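Local coordinates for probable chemoreceptor (Methyl-accepting chemotaxis) transmembrane protein (Rhizobium meliloti, PDB 6D8V) that probably senses quaternary ammonium compounds outside the cell, through a periplasmic PDC (Cache-type) sensory domain, as a transmembrane methyl-accepting chemotaxis receptor, at residues R191-Q197 with Q260-D266; A15-A19 with V249-S253; M36-L40 with L57-N61. All coordinates share one frame; numbering follows the deposited sequence.

Contact 1: residues R191-Q197 with Q260-D266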
loop_
_atom_site.group_PDB
_atom_site.type_symbol
_atom_site.label_atom_id
_atom_site.label_comp_id
_atom_site.label_asym_id
_atom_site.label_seq_id
_atom_site.Cartn_x
_atom_site.Cartn_y
_atom_site.Cartn_z
ATOM N N ARG A 191 16.043 11.169 -10.844
ATOM C CA ARG A 191 15.351 10.005 -10.313
ATOM C C ARG A 191 14.313 10.454 -9.296
ATOM O O ARG A 191 14.520 11.438 -8.580
ATOM C CB ARG A 191 16.357 9.012 -9.684
ATOM C CG ARG A 191 17.460 8.550 -10.644
ATOM C CD ARG A 191 16.919 7.573 -11.690
ATOM N NE ARG A 191 17.396 7.880 -13.038
ATOM C CZ ARG A 191 18.387 7.244 -13.662
ATOM N NH1 ARG A 191 19.024 6.240 -13.070
ATOM N NH2 ARG A 191 18.737 7.614 -14.889
ATOM N N VAL A 192 13.188 9.756 -9.249
ATOM C CA VAL A 192 12.188 10.026 -8.227
ATOM C C VAL A 192 12.004 8.753 -7.413
ATOM O O VAL A 192 12.018 7.636 -7.941
ATOM C CB VAL A 192 10.838 10.546 -8.803
ATOM C CG1 VAL A 192 11.068 11.400 -10.056
ATOM C CG2 VAL A 192 9.841 9.415 -9.060
ATOM N N TYR A 193 11.862 8.932 -6.105
ATOM C CA TYR A 193 11.679 7.840 -5.167
ATOM C C TYR A 193 10.477 8.179 -4.293
ATOM O O TYR A 193 9.775 9.165 -4.531
ATOM C CB TYR A 193 12.964 7.599 -4.369
ATOM C CG TYR A 193 14.118 7.240 -5.272
ATOM C CD1 TYR A 193 14.104 6.056 -5.995
ATOM C CD2 TYR A 193 15.204 8.093 -5.436
ATOM C CE1 TYR A 193 15.140 5.721 -6.834
ATOM C CE2 TYR A 193 16.254 7.756 -6.282
ATOM C CZ TYR A 193 16.214 6.566 -6.982
ATOM O OH TYR A 193 17.246 6.201 -7.828
ATOM N N LEU A 194 10.226 7.359 -3.279
ATOM C CA LEU A 194 8.995 7.472 -2.508
ATOM C C LEU A 194 9.196 6.884 -1.119
ATOM O O LEU A 194 9.649 5.739 -0.991
ATOM C CB LEU A 194 7.854 6.752 -3.227
ATOM C CG LEU A 194 6.437 7.005 -2.712
ATOM C CD1 LEU A 194 5.982 8.425 -3.051
ATOM C CD2 LEU A 194 5.501 5.971 -3.310
ATOM N N LEU A 195 8.858 7.669 -0.092
ATOM C CA LEU A 195 8.954 7.265 1.305
ATOM C C LEU A 195 7.563 7.088 1.895
ATOM O O LEU A 195 6.595 7.713 1.455
ATOM C CB LEU A 195 9.735 8.291 2.138
ATOM C CG LEU A 195 11.241 8.349 1.899
ATOM C CD1 LEU A 195 11.951 9.184 2.953
ATOM C CD2 LEU A 195 11.792 6.936 1.868
ATOM N N SER A 196 7.475 6.232 2.913
ATOM C CA SER A 196 6.196 5.902 3.528
ATOM C C SER A 196 5.836 6.906 4.621
ATOM O O SER A 196 6.508 7.921 4.829
ATOM C CB SER A 196 6.224 4.492 4.108
ATOM O OG SER A 196 6.918 4.473 5.347
ATOM N N GLN A 197 4.761 6.589 5.348
ATOM C CA GLN A 197 4.265 7.418 6.441
ATOM C C GLN A 197 5.332 7.703 7.495
ATOM O O GLN A 197 5.287 8.746 8.161
ATOM C CB GLN A 197 3.078 6.714 7.091
ATOM C CG GLN A 197 2.077 6.138 6.101
ATOM C CD GLN A 197 2.306 4.671 5.790
ATOM O OE1 GLN A 197 2.922 4.328 4.778
ATOM N NE2 GLN A 197 1.789 3.793 6.651
ATOM N N GLN A 260 0.206 10.044 4.954
ATOM C CA GLN A 260 0.872 10.794 3.906
ATOM C C GLN A 260 2.150 10.069 3.506
ATOM O O GLN A 260 2.717 9.289 4.276
ATOM C CB GLN A 260 1.193 12.217 4.352
ATOM C CG GLN A 260 2.043 12.298 5.597
ATOM C CD GLN A 260 2.502 13.706 5.873
ATOM O OE1 GLN A 260 2.050 14.650 5.227
ATOM N NE2 GLN A 260 3.412 13.860 6.828
ATOM N N TRP A 261 2.592 10.336 2.284
ATOM C CA TRP A 261 3.840 9.805 1.763
ATOM C C TRP A 261 4.751 10.941 1.317
ATOM O O TRP A 261 4.312 12.076 1.106
ATOM C CB TRP A 261 3.598 8.865 0.584
ATOM C CG TRP A 261 3.025 7.541 0.971
ATOM C CD1 TRP A 261 2.794 7.077 2.233
ATOM C CD2 TRP A 261 2.614 6.502 0.080
ATOM N NE1 TRP A 261 2.263 5.807 2.181
ATOM C CE2 TRP A 261 2.141 5.435 0.869
ATOM C CE3 TRP A 261 2.595 6.374 -1.313
ATOM C CZ2 TRP A 261 1.655 4.258 0.315
ATOM C CZ3 TRP A 261 2.112 5.202 -1.864
ATOM C CH2 TRP A 261 1.653 4.158 -1.050
ATOM N N LEU A 262 6.029 10.619 1.160
ATOM C CA LEU A 262 7.021 11.541 0.628
ATOM C C LEU A 262 7.382 11.125 -0.789
ATOM O O LEU A 262 7.750 9.971 -1.036
ATOM C CB LEU A 262 8.296 11.572 1.480
ATOM C CG LEU A 262 8.211 12.131 2.882
ATOM C CD1 LEU A 262 7.329 13.367 2.885
ATOM C CD2 LEU A 262 7.677 11.073 3.825
ATOM N N VAL A 263 7.272 12.060 -1.708
ATOM C CA VAL A 263 7.955 11.964 -2.983
ATOM C C VAL A 263 9.357 12.512 -2.774
ATOM O O VAL A 263 9.541 13.558 -2.141
ATOM C CB VAL A 263 7.200 12.745 -4.072
ATOM C CG1 VAL A 263 7.961 12.726 -5.371
ATOM C CG2 VAL A 263 5.811 12.161 -4.268
ATOM N N LEU A 264 10.347 11.778 -3.248
ATOM C CA LEU A 264 11.716 12.257 -3.297
ATOM C C LEU A 264 12.070 12.441 -4.758
ATOM O O LEU A 264 11.873 11.533 -5.572
ATOM C CB LEU A 264 12.694 11.272 -2.654
ATOM C CG LEU A 264 12.413 10.749 -1.253
ATOM C CD1 LEU A 264 13.552 9.833 -0.844
ATOM C CD2 LEU A 264 12.256 11.898 -0.273
ATOM N N VAL A 265 12.593 13.605 -5.089
ATOM C CA VAL A 265 12.967 13.914 -6.456
ATOM C C VAL A 265 14.428 14.329 -6.422
ATOM O O VAL A 265 14.797 15.279 -5.719
ATOM C CB VAL A 265 12.052 14.992 -7.065
ATOM C CG1 VAL A 265 11.717 16.044 -6.013
ATOM C CG2 VAL A 265 12.675 15.596 -8.314
ATOM N N ASP A 266 15.261 13.580 -7.134
ATOM C CA ASP A 266 16.698 13.777 -7.121
ATOM C C ASP A 266 17.095 14.488 -8.404
ATOM O O ASP A 266 16.793 14.008 -9.503
ATOM C CB ASP A 266 17.424 12.437 -6.987
ATOM C CG ASP A 266 17.309 11.838 -5.581
ATOM O OD1 ASP A 266 16.841 12.542 -4.661
ATOM O OD2 ASP A 266 17.694 10.664 -5.386
#
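Residues 191-195 run antiparallel to 260-266, at 158° between their directions, with Arg191-Asp266, Tyr193-Leu264 and Leu195-Leu262 as hydrogen-bonded pairs and Val192-Val265 and Leu194-Val263 as the non-hydrogen-bonded pairs between them. Each hydrogen-bonded pair closes with two N-H to O=C bonds, among them Tyr193 N to Leu264 O at 2.7 Å and Leu262 N to Leu195 O at 3.0 Å. On the face carrying Leu194 and Val263, Leu194 spreads its two methyls over different partners: CD2 packs on Trp261 CE3 at 3.5 Å, while CD1 meets Val263 CG2 at 3.9 Å. Having CG opposite the backbone N (chi1 -168°) is what sends this leucine over to the six-membered part of the indole. At the pyrrole end, Gln197 runs alongside the tryptophan and bends at its second torsion to offer OE1 to Trp261 NE1 at 3.1 Å; the bond is bent (140° at the hydrogen), and the donor stands above the amide plane. With an alanine in place of Trp261, Gln197 OE1 would probably be left without this donor and a gap would open beside Leu194. On the other face, Leu195 CB lies against Leu262 CB at 3.6 Å, and Leu195 CG against Leu264 CD1 at 3.9 Å. Asp266 OD2 sits at the edge of the Tyr193 ring, 3.4 Å from its CE2, and also forms a salt bridge with Arg247. Strand 243-254 continues the sheet beyond 260-266, and Leu194 makes backbone bonds with Leu202 and Ala203. Helices 2-45 and 174-183 pack on the face of Val192, Leu194 and Val263, the latter helix placing Leu177 against both Leu194 and Trp261.

Contact 2: residues A15-A19 with V249-S253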
loop_
_atom_site.group_PDB
_atom_site.type_symbol
_atom_site.label_atom_id
_atom_site.label_comp_id
_atom_site.label_asym_id
_atom_site.label_seq_id
_atom_site.Cartn_x
_atom_site.Cartn_y
_atom_site.Cartn_z
ATOM N N ALA A 15 7.095 16.918 -8.405
ATOM C CA ALA A 15 6.589 16.138 -7.276
ATOM C C ALA A 15 5.095 16.336 -7.098
ATOM O O ALA A 15 4.380 15.373 -6.799
ATOM C CB ALA A 15 7.324 16.502 -5.980
ATOM N N ARG A 16 4.609 17.571 -7.287
ATOM C CA ARG A 16 3.170 17.815 -7.269
ATOM C C ARG A 16 2.462 16.945 -8.303
ATOM O O ARG A 16 1.416 16.352 -8.014
ATOM C CB ARG A 16 2.891 19.305 -7.498
ATOM C CG ARG A 16 1.413 19.694 -7.596
ATOM C CD ARG A 16 1.150 21.090 -7.023
ATOM N NE ARG A 16 2.189 22.057 -7.374
ATOM C CZ ARG A 16 3.061 22.580 -6.510
ATOM N NH1 ARG A 16 3.021 22.246 -5.225
ATOM N NH2 ARG A 16 3.972 23.453 -6.929
ATOM N N ALA A 17 3.034 16.829 -9.504
ATOM C CA ALA A 17 2.473 15.939 -10.517
ATOM C C ALA A 17 2.505 14.477 -10.075
ATOM O O ALA A 17 1.528 13.745 -10.268
ATOM C CB ALA A 17 3.228 16.107 -11.833
ATOM N N ILE A 18 3.628 14.025 -9.499
ATOM C CA ILE A 18 3.759 12.625 -9.095
ATOM C C ILE A 18 2.795 12.305 -7.970
ATOM O O ILE A 18 2.201 11.219 -7.932
ATOM C CB ILE A 18 5.207 12.313 -8.672
ATOM C CG1 ILE A 18 6.191 12.487 -9.847
ATOM C CG2 ILE A 18 5.292 10.920 -8.017
ATOM C CD1 ILE A 18 5.789 11.747 -11.109
ATOM N N ALA A 19 2.634 13.242 -7.028
ATOM C CA ALA A 19 1.816 12.988 -5.850
ATOM C C ALA A 19 0.346 12.827 -6.217
ATOM O O ALA A 19 -0.351 11.972 -5.659
ATOM C CB ALA A 19 2.001 14.114 -4.830
ATOM N N VAL A 249 12.220 16.640 -0.914
ATOM C CA VAL A 249 11.214 15.789 -0.294
ATOM C C VAL A 249 9.877 16.512 -0.344
ATOM O O VAL A 249 9.797 17.716 -0.072
ATOM C CB VAL A 249 11.607 15.419 1.150
ATOM C CG1 VAL A 249 13.080 15.077 1.212
ATOM C CG2 VAL A 249 11.304 16.556 2.085
ATOM N N TYR A 250 8.824 15.781 -0.706
ATOM C CA TYR A 250 7.513 16.375 -0.969
ATOM C C TYR A 250 6.445 15.504 -0.318
ATOM O O TYR A 250 6.002 14.501 -0.894
ATOM C CB TYR A 250 7.277 16.517 -2.475
ATOM C CG TYR A 250 6.098 17.364 -2.883
ATOM C CD1 TYR A 250 6.230 18.742 -3.058
ATOM C CD2 TYR A 250 4.856 16.786 -3.140
ATOM C CE1 TYR A 250 5.157 19.520 -3.451
ATOM C CE2 TYR A 250 3.777 17.555 -3.536
ATOM C CZ TYR A 250 3.926 18.920 -3.689
ATOM O OH TYR A 250 2.839 19.685 -4.083
ATOM N N PRO A 251 6.026 15.846 0.899
ATOM C CA PRO A 251 4.910 15.125 1.519
ATOM C C PRO A 251 3.615 15.391 0.777
ATOM O O PRO A 251 3.428 16.450 0.171
ATOM C CB PRO A 251 4.862 15.692 2.944
ATOM C CG PRO A 251 5.573 16.992 2.872
ATOM C CD PRO A 251 6.623 16.836 1.810
ATOM N N PHE A 252 2.722 14.404 0.816
ATOM C CA PHE A 252 1.397 14.552 0.229
ATOM C C PHE A 252 0.451 13.563 0.895
ATOM O O PHE A 252 0.805 12.399 1.100
ATOM C CB PHE A 252 1.431 14.338 -1.290
ATOM C CG PHE A 252 1.792 12.938 -1.700
ATOM C CD1 PHE A 252 3.109 12.519 -1.683
ATOM C CD2 PHE A 252 0.813 12.047 -2.102
ATOM C CE1 PHE A 252 3.446 11.242 -2.058
ATOM C CE2 PHE A 252 1.140 10.762 -2.479
ATOM C CZ PHE A 252 2.463 10.361 -2.461
ATOM N N SER A 253 -0.750 14.035 1.228
ATOM C CA SER A 253 -1.736 13.218 1.928
ATOM C C SER A 253 -2.394 12.205 1.001
ATOM O O SER A 253 -2.725 12.510 -0.149
ATOM C CB SER A 253 -2.822 14.097 2.548
ATOM O OG SER A 253 -2.378 14.666 3.765
#
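Helix segment 15-19 passes over strand 249-253 at 34° between their directions, the axes 9.2 Å apart at closest approach. Ala15 and Ala19, one helical turn apart, each point a methyl at the strand, where Tyr250 and Phe252, two residues apart, turn their rings to the same face. Ala15 CB makes a CH-pi contact over the Tyr250 ring, 3.9 Å from its centroid and displaced toward CG. Ala19 CB does the same over Phe252, 3.7 Å from that centroid, and lies near the edge of the tyrosine at CE2, so one methyl meets a face and an edge. With CG between the backbone N and the carbonyl carbon (chi1 66°), the Phe252 ring is set beneath Ala19, and its second torsion turns a face to the methyl. The tyrosine reaches further along the helix flank: Tyr250 OH lies 3.4 Å from Arg16 CB, and the arginine chain, bent at its second and third torsions, curls back so that Arg16 NH1 gives Tyr250 OH a weak hydrogen bond of 2.8 Å. With only methyls on this side of the helix, the rings come up against the helix itself, Arg16 N also lying over the Tyr250 face. Phe252 also meets Ile22 of the same helix and Trp261 and Val263 of neighbouring strand 259-268, whereas Val249, on the opposite face, packs on helix 219-228.

Contact 3: residues M36-L40 with L57-N61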
loop_
_atom_site.group_PDB
_atom_site.type_symbol
_atom_site.label_atom_id
_atom_site.label_comp_id
_atom_site.label_asym_id
_atom_site.label_seq_id
_atom_site.Cartn_x
_atom_site.Cartn_y
_atom_site.Cartn_z
ATOM N N MET A 36 -15.875 -3.102 -1.460
ATOM C CA MET A 36 -15.844 -4.542 -1.226
ATOM C C MET A 36 -16.177 -4.876 0.223
ATOM O O MET A 36 -16.972 -5.785 0.495
ATOM C CB MET A 36 -14.478 -5.111 -1.610
ATOM C CG MET A 36 -14.401 -6.621 -1.490
ATOM S SD MET A 36 -15.403 -7.445 -2.738
ATOM C CE MET A 36 -14.523 -6.976 -4.226
ATOM N N SER A 37 -15.576 -4.153 1.171
ATOM C CA SER A 37 -15.937 -4.316 2.574
ATOM C C SER A 37 -17.443 -4.216 2.774
ATOM O O SER A 37 -18.008 -4.926 3.615
ATOM C CB SER A 37 -15.217 -3.264 3.418
ATOM O OG SER A 37 -15.757 -3.201 4.727
ATOM N N GLY A 38 -18.107 -3.345 2.010
ATOM C CA GLY A 38 -19.548 -3.207 2.140
ATOM C C GLY A 38 -20.297 -4.420 1.625
ATOM O O GLY A 38 -21.136 -4.989 2.329
ATOM N N VAL A 39 -20.010 -4.834 0.385
ATOM C CA VAL A 39 -20.758 -5.951 -0.191
ATOM C C VAL A 39 -20.502 -7.233 0.589
ATOM O O VAL A 39 -21.390 -8.090 0.701
ATOM C CB VAL A 39 -20.436 -6.137 -1.690
ATOM C CG1 VAL A 39 -19.631 -4.970 -2.219
ATOM C CG2 VAL A 39 -19.720 -7.455 -1.928
ATOM N N LEU A 40 -19.301 -7.386 1.153
ATOM C CA LEU A 40 -19.054 -8.531 2.024
ATOM C C LEU A 40 -19.854 -8.416 3.321
ATOM O O LEU A 40 -20.385 -9.415 3.820
ATOM C CB LEU A 40 -17.558 -8.669 2.312
ATOM C CG LEU A 40 -16.681 -9.121 1.142
ATOM C CD1 LEU A 40 -15.203 -9.222 1.548
ATOM C CD2 LEU A 40 -17.173 -10.442 0.552
ATOM N N LEU A 57 -16.862 -13.234 -5.131
ATOM C CA LEU A 57 -16.957 -11.780 -5.230
ATOM C C LEU A 57 -15.607 -11.110 -5.001
ATOM O O LEU A 57 -15.304 -10.088 -5.627
ATOM C CB LEU A 57 -17.982 -11.247 -4.231
ATOM C CG LEU A 57 -19.397 -11.791 -4.354
ATOM C CD1 LEU A 57 -20.297 -11.191 -3.282
ATOM C CD2 LEU A 57 -19.950 -11.531 -5.748
ATOM N N LEU A 58 -14.790 -11.655 -4.096
ATOM C CA LEU A 58 -13.526 -11.014 -3.753
ATOM C C LEU A 58 -12.599 -10.872 -4.954
ATOM O O LEU A 58 -11.711 -10.014 -4.942
ATOM C CB LEU A 58 -12.830 -11.807 -2.648
ATOM C CG LEU A 58 -12.372 -11.036 -1.408
ATOM C CD1 LEU A 58 -11.598 -11.953 -0.468
ATOM C CD2 LEU A 58 -11.534 -9.838 -1.793
ATOM N N LYS A 59 -12.776 -11.690 -5.987
ATOM C CA LYS A 59 -11.900 -11.614 -7.147
ATOM C C LYS A 59 -12.202 -10.407 -8.026
ATOM O O LYS A 59 -11.361 -10.027 -8.850
ATOM C CB LYS A 59 -12.007 -12.908 -7.961
ATOM C CG LYS A 59 -10.980 -13.052 -9.070
ATOM C CD LYS A 59 -11.010 -14.457 -9.657
ATOM C CE LYS A 59 -10.087 -14.587 -10.859
ATOM N NZ LYS A 59 -10.064 -15.979 -11.382
ATOM N N ALA A 60 -13.378 -9.791 -7.858
ATOM C CA ALA A 60 -13.761 -8.666 -8.706
ATOM C C ALA A 60 -12.784 -7.506 -8.582
ATOM O O ALA A 60 -12.546 -6.786 -9.562
ATOM C CB ALA A 60 -15.170 -8.201 -8.356
ATOM N N ASN A 61 -12.206 -7.314 -7.394
ATOM C CA ASN A 61 -11.346 -6.156 -7.163
ATOM C C ASN A 61 -10.050 -6.225 -7.960
ATOM O O ASN A 61 -9.439 -5.183 -8.230
ATOM C CB ASN A 61 -11.032 -6.024 -5.677
ATOM C CG ASN A 61 -11.874 -4.971 -4.998
ATOM O OD1 ASN A 61 -12.290 -3.992 -5.622
ATOM N ND2 ASN A 61 -12.122 -5.159 -3.704
#
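The Asn61 amide has the Met36 methyl over one of its faces, with Met36 CE 3.4 Å from Asn61 CG, while the start of the same methionine chain passes the amino end, where Met36 CB comes 3.2 Å from Asn61 ND2. The two side chains slide past each other in opposite directions. That ND2 also gives a weak hydrogen bond to Ala32 O, one turn earlier in the long helix. Met36 leaves its helix with CG opposite the backbone N (chi1 -176°), then bends at both following torsions, which folds CE back over the amide and within 3.5 Å of Leu57 O. It is a knob in a hole formed by Leu57, Leu58, Ala60 and Asn61, on the consecutive short helices 51-58 and 60-64. This packing of short helices on the long N-terminal helix belongs to the PDC (Cache) sensor module that holds the ligand, the Leu58 side chain being about 9 Å from the bound 1,1-dimethyl-prolinium. Beside the knob, Met36 CG faces Leu58 CD2 at 4.3 Å, and one turn on Val39 CG2 crosses Leu57 CD1 at 4.0 Å. Leu58 further packs on Phe73 and Trp103 of the module's sheet, and Leu40 on Val158.

Overall arrangement
Contacts 1 and 2 form one unit, their centres 7 Å apart, joined where strands 243-254 and 259-268 pair in the four-stranded sheet; probable hydrogen bonds run from Tyr250 N to Val263 O and from Phe252 N to Trp261 O. Contact 3 lies on the other side of the chain's centre, its centre about 31 Å from that of contact 1 and about 30 Å from that of contact 2, but shares helix 2-45 with contact 2. Along the chain it is nested inside the loop closed by contact 2 and precedes contact 1, whose segments alternate with those of contact 2. The long helix thus spans the ligand-holding module and the smaller sheet, consistent with a double-Cache receptor whose membrane-proximal module is the latter.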